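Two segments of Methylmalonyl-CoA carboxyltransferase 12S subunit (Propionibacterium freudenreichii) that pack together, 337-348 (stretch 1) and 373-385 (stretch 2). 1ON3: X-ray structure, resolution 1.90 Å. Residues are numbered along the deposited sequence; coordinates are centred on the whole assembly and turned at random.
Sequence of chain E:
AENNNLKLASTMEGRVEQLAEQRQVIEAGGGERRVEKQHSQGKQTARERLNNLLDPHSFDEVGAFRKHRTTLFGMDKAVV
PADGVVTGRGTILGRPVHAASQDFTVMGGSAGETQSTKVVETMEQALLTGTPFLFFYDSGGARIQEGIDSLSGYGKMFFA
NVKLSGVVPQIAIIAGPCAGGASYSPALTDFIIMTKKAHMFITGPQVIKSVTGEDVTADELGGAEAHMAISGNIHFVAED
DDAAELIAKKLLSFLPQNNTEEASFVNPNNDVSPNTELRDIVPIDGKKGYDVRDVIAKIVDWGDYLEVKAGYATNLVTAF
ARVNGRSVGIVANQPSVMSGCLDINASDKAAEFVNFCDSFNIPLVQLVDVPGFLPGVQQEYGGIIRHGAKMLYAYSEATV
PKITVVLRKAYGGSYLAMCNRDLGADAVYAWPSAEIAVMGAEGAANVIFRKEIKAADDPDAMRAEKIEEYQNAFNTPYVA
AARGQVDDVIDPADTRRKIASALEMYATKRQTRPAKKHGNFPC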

ATOM      1  N   VAL E 337      24.776  37.911  18.863  1.00 16.48           N
ATOM      2  CA  VAL E 337      24.221  38.733  17.784  1.00 17.59           C
ATOM      3  C   VAL E 337      22.740  39.005  18.056  1.00 16.89           C
ATOM      4  O   VAL E 337      21.930  38.080  18.100  1.00 16.50           O
ATOM      5  N   MET E 338      22.401  40.277  18.254  1.00 17.23           N
ATOM      6  CA  MET E 338      21.033  40.679  18.534  1.00 15.93           C
ATOM      7  C   MET E 338      20.440  39.912  19.714  1.00 19.07           C
ATOM      8  O   MET E 338      19.253  39.575  19.703  1.00 15.19           O
ATOM      9  N   SER E 339      21.270  39.650  20.727  1.00 15.39           N
ATOM     10  CA  SER E 339      20.862  38.928  21.936  1.00 17.59           C
ATOM     11  C   SER E 339      20.326  37.524  21.663  1.00 16.46           C
ATOM     12  O   SER E 339      19.668  36.915  22.515  1.00 14.52           O
ATOM     13  N   GLY E 340      20.614  36.998  20.482  1.00 16.33           N
ATOM     14  CA  GLY E 340      20.120  35.668  20.165  1.00 14.62           C
ATOM     15  C   GLY E 340      18.642  35.656  19.801  1.00 16.41           C
ATOM     16  O   GLY E 340      18.039  34.587  19.676  1.00 12.81           O
ATOM     17  N   CYS E 341      18.047  36.838  19.639  1.00  9.40           N
ATOM     18  CA  CYS E 341      16.640  36.922  19.257  1.00 12.17           C
ATOM     19  C   CYS E 341      16.397  36.264  17.904  1.00  7.83           C
ATOM     20  O   CYS E 341      17.264  36.305  17.027  1.00 11.83           O
ATOM     21  N   LEU E 342      15.232  35.643  17.745  1.00 12.18           N
ATOM     22  CA  LEU E 342      14.861  35.066  16.451  1.00 11.60           C
ATOM     23  C   LEU E 342      14.161  36.224  15.743  1.00 15.95           C
ATOM     24  O   LEU E 342      13.567  37.079  16.408  1.00 15.76           O
ATOM     25  N   ASP E 343      14.271  36.288  14.417  1.00  9.43           N
ATOM     26  CA  ASP E 343      13.614  37.342  13.650  1.00 13.17           C
ATOM     27  C   ASP E 343      13.103  36.734  12.339  1.00 15.01           C
ATOM     28  O   ASP E 343      13.187  35.522  12.144  1.00 12.87           O
ATOM     29  N   ILE E 344      12.547  37.561  11.467  1.00 13.25           N
ATOM     30  CA  ILE E 344      12.034  37.063  10.191  1.00 12.16           C
ATOM     31  C   ILE E 344      13.079  36.270   9.399  1.00 14.40           C
ATOM     32  O   ILE E 344      12.822  35.141   8.970  1.00 10.21           O
ATOM     33  N   ASN E 345      14.252  36.859   9.197  1.00 13.07           N
ATOM     34  CA  ASN E 345      15.291  36.190   8.421  1.00 12.82           C
ATOM     35  C   ASN E 345      15.807  34.894   9.043  1.00 12.89           C
ATOM     36  O   ASN E 345      16.018  33.915   8.326  1.00 13.42           O
ATOM     37  N   ALA E 346      16.009  34.879  10.360  1.00 12.73           N
ATOM     38  CA  ALA E 346      16.488  33.665  11.023  1.00 12.15           C
ATOM     39  C   ALA E 346      15.417  32.570  10.966  1.00 10.00           C
ATOM     40  O   ALA E 346      15.738  31.389  10.871  1.00 12.90           O
ATOM     41  N   SER E 347      14.146  32.953  11.019  1.00 10.33           N
ATOM     42  CA  SER E 347      13.059  31.961  10.942  1.00  8.50           C
ATOM     43  C   SER E 347      13.118  31.207   9.606  1.00 12.42           C
ATOM     44  O   SER E 347      12.938  29.979   9.566  1.00  9.68           O
ATOM     45  N   ASP E 348      13.348  31.947   8.517  1.00  9.17           N
ATOM     46  CA  ASP E 348      13.457  31.344   7.187  1.00 10.92           C
ATOM     47  C   ASP E 348      14.684  30.429   7.139  1.00 11.47           C
ATOM     48  O   ASP E 348      14.620  29.298   6.642  1.00 10.76           O
ATOM     49  N   PHE E 373      11.415  36.785  20.232  1.00 18.54           N
ATOM     50  CA  PHE E 373      11.598  37.272  18.873  1.00 15.28           C
ATOM     51  C   PHE E 373      12.021  38.738  18.981  1.00 20.71           C
ATOM     52  O   PHE E 373      11.766  39.407  19.989  1.00 20.65           O
ATOM     53  N   LEU E 374      12.693  39.222  17.950  1.00 13.94           N
ATOM     54  CA  LEU E 374      13.186  40.587  17.910  1.00 15.83           C
ATOM     55  C   LEU E 374      12.085  41.639  17.836  1.00 19.19           C
ATOM     56  O   LEU E 374      11.282  41.646  16.901  1.00 18.73           O
ATOM     57  N   PRO E 375      12.038  42.550  18.824  1.00 18.63           N
ATOM     58  CA  PRO E 375      11.026  43.611  18.860  1.00 17.33           C
ATOM     59  C   PRO E 375      11.272  44.647  17.772  1.00 18.38           C
ATOM     60  O   PRO E 375      12.416  45.000  17.490  1.00 22.36           O
ATOM     61  N   GLY E 376      10.198  45.149  17.175  1.00 20.13           N
ATOM     62  CA  GLY E 376      10.352  46.160  16.151  1.00 18.78           C
ATOM     63  C   GLY E 376       9.159  46.259  15.223  1.00 21.48           C
ATOM     64  O   GLY E 376       8.607  45.241  14.800  1.00 17.85           O
ATOM     65  N   VAL E 377       8.758  47.486  14.906  1.00 22.93           N
ATOM     66  CA  VAL E 377       7.638  47.689  14.009  1.00 20.42           C
ATOM     67  C   VAL E 377       7.843  46.918  12.702  1.00 19.50           C
ATOM     68  O   VAL E 377       6.957  46.181  12.270  1.00 20.38           O
ATOM     69  N   GLN E 378       9.006  47.089  12.079  1.00 19.11           N
ATOM     70  CA  GLN E 378       9.291  46.411  10.815  1.00 19.97           C
ATOM     71  C   GLN E 378       9.240  44.884  10.900  1.00 18.61           C
ATOM     72  O   GLN E 378       8.976  44.215   9.902  1.00 22.53           O
ATOM     73  N   GLN E 379       9.495  44.327  12.077  1.00 15.26           N
ATOM     74  CA  GLN E 379       9.425  42.877  12.232  1.00 14.52           C
ATOM     75  C   GLN E 379       7.957  42.463  12.113  1.00 16.75           C
ATOM     76  O   GLN E 379       7.625  41.442  11.498  1.00 13.06           O
ATOM     77  N   GLU E 380       7.075  43.274  12.686  1.00 15.66           N
ATOM     78  CA  GLU E 380       5.639  43.001  12.630  1.00 17.80           C
ATOM     79  C   GLU E 380       5.147  43.240  11.211  1.00 18.28           C
ATOM     80  O   GLU E 380       4.443  42.404  10.636  1.00 18.06           O
ATOM     81  N   TYR E 381       5.514  44.394  10.658  1.00 16.52           N
ATOM     82  CA  TYR E 381       5.123  44.767   9.305  1.00 13.78           C
ATOM     83  C   TYR E 381       5.706  43.842   8.252  1.00 15.94           C
ATOM     84  O   TYR E 381       5.175  43.748   7.139  1.00 12.66           O
ATOM     85  N   GLY E 382       6.806  43.180   8.600  1.00 13.41           N
ATOM     86  CA  GLY E 382       7.441  42.271   7.667  1.00 13.58           C
ATOM     87  C   GLY E 382       6.848  40.873   7.732  1.00 12.96           C
ATOM     88  O   GLY E 382       7.268  39.986   6.985  1.00 15.25           O
ATOM     89  N   GLY E 383       5.876  40.680   8.622  1.00 13.90           N
ATOM     90  CA  GLY E 383       5.225  39.386   8.765  1.00 13.08           C
ATOM     91  C   GLY E 383       5.939  38.366   9.642  1.00 17.30           C
ATOM     92  O   GLY E 383       6.042  37.197   9.276  1.00 10.56           O
ATOM     93  N   ILE E 384       6.442  38.784  10.799  1.00 14.16           N
ATOM     94  CA  ILE E 384       7.099  37.828  11.682  1.00 13.89           C
ATOM     95  C   ILE E 384       6.119  36.716  12.076  1.00 15.47           C
ATOM     96  O   ILE E 384       6.524  35.588  12.364  1.00 11.73           O
ATOM     97  N   ILE E 385       4.825  37.023  12.084  1.00 12.78           N
ATOM     98  CA  ILE E 385       3.842  36.014  12.442  1.00 11.43           C
ATOM     99  C   ILE E 385       3.899  34.841  11.446  1.00 11.89           C
ATOM    100  O   ILE E 385       4.034  33.689  11.844  1.00 11.24           O
TER

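The amide side chain of Gln379 reaches from the second stretch to the start of the helix that begins at Ile344 and serves it twice: OE1 accepts a hydrogen bond from Ile344 N (3.0 Å), and NE2 donates to water 1 (3.1 Å). That water in turn donates to Asp343 OD2 (2.7 Å) and accepts from Asn345 N (3.1 Å), so two first-turn amides that lack helical partners are satisfied, one directly and one through solvent. Gln379 leaves its CA sideways, and its m, m rotamer with chi3 at -54° brings the amide across. Asp343, chi1 p, is the N-cap; its OD1 accepts from Ala346 N (2.9 Å), while its CB lies 3.4 Å from Gln379 OE1. Beside this polar site, Ile344 (m, t) buries the most area of any residue here. Its CB points sideways, but CD1 extends to Gly382 C at 3.5 Å; an ideal CB on Gly382 would fall 2.6 Å from Ile344 CD1, so the missing side chain makes room for the isoleucine tip. Ile384 (t, p) closes in with CD1, 4.0 Å from Ile344 CG1 and 4.2 Å from Ser347 OG. Ser347, chi1 m, points toward the second stretch, yet its OG donates back to Asp343 O (2.8 Å) and sits near the edge of the Phe373 ring, 4.2 Å from CE2. At the other end a single beta bridge pairs Leu342 with Phe373: Leu374 N donates to Leu342 O (2.8 Å), and Phe373 CA makes a CA-H...O contact with Leu342 O (3.2 Å). Phe373 CB is directed away overall, but ring atom CD2 meets Leu342 CB at 3.6 Å. Leu374 (t, p) packs its CB 4.0 Å from Cys341 CB, and its CD2 lies 4.1 Å from SD of the exposed Met338 (m, t, m).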

ATOM      1  CB  VAL E 337      24.351  38.044  16.397  1.00 18.53           C
ATOM      2  CG1 VAL E 337      23.708  38.900  15.329  1.00 16.51           C
ATOM      3  CG2 VAL E 337      25.814  37.807  16.063  1.00 15.57           C
ATOM      4  CB  MET E 338      20.162  40.462  17.299  1.00 22.44           C
ATOM      5  CG  MET E 338      20.470  41.397  16.137  1.00 24.95           C
ATOM      6  SD  MET E 338      19.355  41.096  14.750  1.00 39.86           S
ATOM      7  CE  MET E 338      20.229  39.791  13.961  1.00 32.74           C
ATOM      8  CB  SER E 339      19.806  39.724  22.711  1.00 20.17           C
ATOM      9  OG  SER E 339      20.312  40.985  23.126  1.00 21.20           O
ATOM     10  CB  CYS E 341      16.192  38.378  19.126  1.00 15.10           C
ATOM     11  SG  CYS E 341      15.975  39.269  20.684  1.00 19.32           S
ATOM     12  CB  LEU E 342      13.882  33.889  16.622  1.00 10.86           C
ATOM     13  CG  LEU E 342      14.525  32.564  17.056  1.00  9.39           C
ATOM     14  CD1 LEU E 342      13.436  31.535  17.387  1.00 10.47           C
ATOM     15  CD2 LEU E 342      15.420  32.055  15.942  1.00 11.73           C
ATOM     16  CB  ASP E 343      14.574  38.528  13.392  1.00 13.17           C
ATOM     17  CG  ASP E 343      15.738  38.193  12.452  1.00 13.56           C
ATOM     18  OD1 ASP E 343      16.101  37.009  12.293  1.00 14.35           O
ATOM     19  OD2 ASP E 343      16.318  39.145  11.881  1.00 15.61           O
ATOM     20  CB  ILE E 344      11.533  38.242   9.307  1.00 14.84           C
ATOM     21  CG1 ILE E 344      10.289  38.861   9.940  1.00 10.89           C
ATOM     22  CG2 ILE E 344      11.235  37.760   7.891  1.00 11.35           C
ATOM     23  CD1 ILE E 344       9.851  40.210   9.305  1.00 13.13           C
ATOM     24  CB  ASN E 345      16.452  37.147   8.137  1.00 11.94           C
ATOM     25  CG  ASN E 345      16.047  38.287   7.203  1.00 11.97           C
ATOM     26  OD1 ASN E 345      14.922  38.321   6.700  1.00 14.55           O
ATOM     27  ND2 ASN E 345      16.962  39.217   6.969  1.00 10.63           N
ATOM     28  CB  ALA E 346      16.870  33.966  12.467  1.00 12.18           C
ATOM     29  CB  SER E 347      11.695  32.653  11.082  1.00  8.39           C
ATOM     30  OG  SER E 347      11.551  33.221  12.378  1.00 13.71           O
ATOM     31  CB  ASP E 348      13.639  32.408   6.093  1.00  8.35           C
ATOM     32  CG  ASP E 348      12.344  33.096   5.687  1.00  8.65           C
ATOM     33  OD1 ASP E 348      11.258  32.508   5.814  1.00 12.05           O
ATOM     34  OD2 ASP E 348      12.431  34.233   5.187  1.00 12.35           O
ATOM     35  CB  PHE E 373      10.311  37.129  18.050  1.00 14.98           C
ATOM     36  CG  PHE E 373       9.964  35.698  17.718  1.00 14.69           C
ATOM     37  CD1 PHE E 373       9.194  34.930  18.587  1.00 15.19           C
ATOM     38  CD2 PHE E 373      10.455  35.107  16.558  1.00 15.57           C
ATOM     39  CE1 PHE E 373       8.918  33.592  18.306  1.00 15.08           C
ATOM     40  CE2 PHE E 373      10.188  33.771  16.263  1.00 15.91           C
ATOM     41  CZ  PHE E 373       9.416  33.014  17.145  1.00 17.83           C
ATOM     42  CB  LEU E 374      14.113  40.741  16.711  1.00 14.16           C
ATOM     43  CG  LEU E 374      14.714  42.115  16.446  1.00 13.83           C
ATOM     44  CD1 LEU E 374      15.742  42.436  17.541  1.00 14.72           C
ATOM     45  CD2 LEU E 374      15.380  42.109  15.062  1.00 14.93           C
ATOM     46  CB  PRO E 375      11.210  44.220  20.256  1.00 19.30           C
ATOM     47  CG  PRO E 375      11.754  43.068  21.065  1.00 21.82           C
ATOM     48  CD  PRO E 375      12.757  42.476  20.113  1.00 19.10           C
ATOM     49  CB  VAL E 377       7.447  49.173  13.670  1.00 26.50           C
ATOM     50  CG1 VAL E 377       6.329  49.324  12.627  1.00 22.36           C
ATOM     51  CG2 VAL E 377       7.107  49.959  14.936  1.00 25.68           C
ATOM     52  CB  GLN E 378      10.644  46.857  10.249  1.00 20.96           C
ATOM     53  CG  GLN E 378      10.661  48.289   9.672  1.00 23.39           C
ATOM     54  CD  GLN E 378       9.433  48.619   8.819  1.00 28.88           C
ATOM     55  OE1 GLN E 378       9.016  47.828   7.969  1.00 27.07           O
ATOM     56  NE2 GLN E 378       8.859  49.801   9.041  1.00 25.15           N
ATOM     57  CB  GLN E 379       9.995  42.459  13.586  1.00 14.06           C
ATOM     58  CG  GLN E 379      11.541  42.372  13.605  1.00 12.21           C
ATOM     59  CD  GLN E 379      12.066  41.292  12.655  1.00 14.35           C
ATOM     60  OE1 GLN E 379      11.659  40.138  12.739  1.00 12.36           O
ATOM     61  NE2 GLN E 379      12.967  41.669  11.759  1.00 13.52           N
ATOM     62  CB  GLU E 380       4.864  43.922  13.580  1.00 19.38           C
ATOM     63  CG  GLU E 380       5.270  43.834  15.034  1.00 22.66           C
ATOM     64  CD  GLU E 380       5.070  42.447  15.629  1.00 26.66           C
ATOM     65  OE1 GLU E 380       4.059  41.780  15.292  1.00 21.83           O
ATOM     66  OE2 GLU E 380       5.924  42.037  16.446  1.00 27.84           O
ATOM     67  CB  TYR E 381       5.564  46.201   9.003  1.00 15.32           C
ATOM     68  CG  TYR E 381       4.658  47.262   9.598  1.00 15.28           C
ATOM     69  CD1 TYR E 381       3.572  46.912  10.406  1.00 17.25           C
ATOM     70  CD2 TYR E 381       4.868  48.611   9.326  1.00 18.03           C
ATOM     71  CE1 TYR E 381       2.711  47.883  10.924  1.00 20.85           C
ATOM     72  CE2 TYR E 381       4.014  49.595   9.844  1.00 20.64           C
ATOM     73  CZ  TYR E 381       2.940  49.222  10.639  1.00 24.15           C
ATOM     74  OH  TYR E 381       2.096  50.188  11.150  1.00 29.46           O
ATOM     75  CB  ILE E 384       7.651  38.518  12.962  1.00 14.56           C
ATOM     76  CG1 ILE E 384       8.311  37.475  13.872  1.00 17.10           C
ATOM     77  CG2 ILE E 384       6.525  39.260  13.696  1.00 13.03           C
ATOM     78  CD1 ILE E 384       9.446  36.702  13.206  1.00 17.07           C
ATOM     79  CB  ILE E 385       2.419  36.623  12.492  1.00 13.03           C
ATOM     80  CG1 ILE E 385       2.291  37.492  13.755  1.00  9.10           C
ATOM     81  CG2 ILE E 385       1.357  35.522  12.511  1.00 11.20           C
ATOM     82  CD1 ILE E 385       0.986  38.252  13.846  1.00  9.51           C
TER
HETATM   83  O   HOH W   1      14.711  39.893   9.844  1.00 10.60           O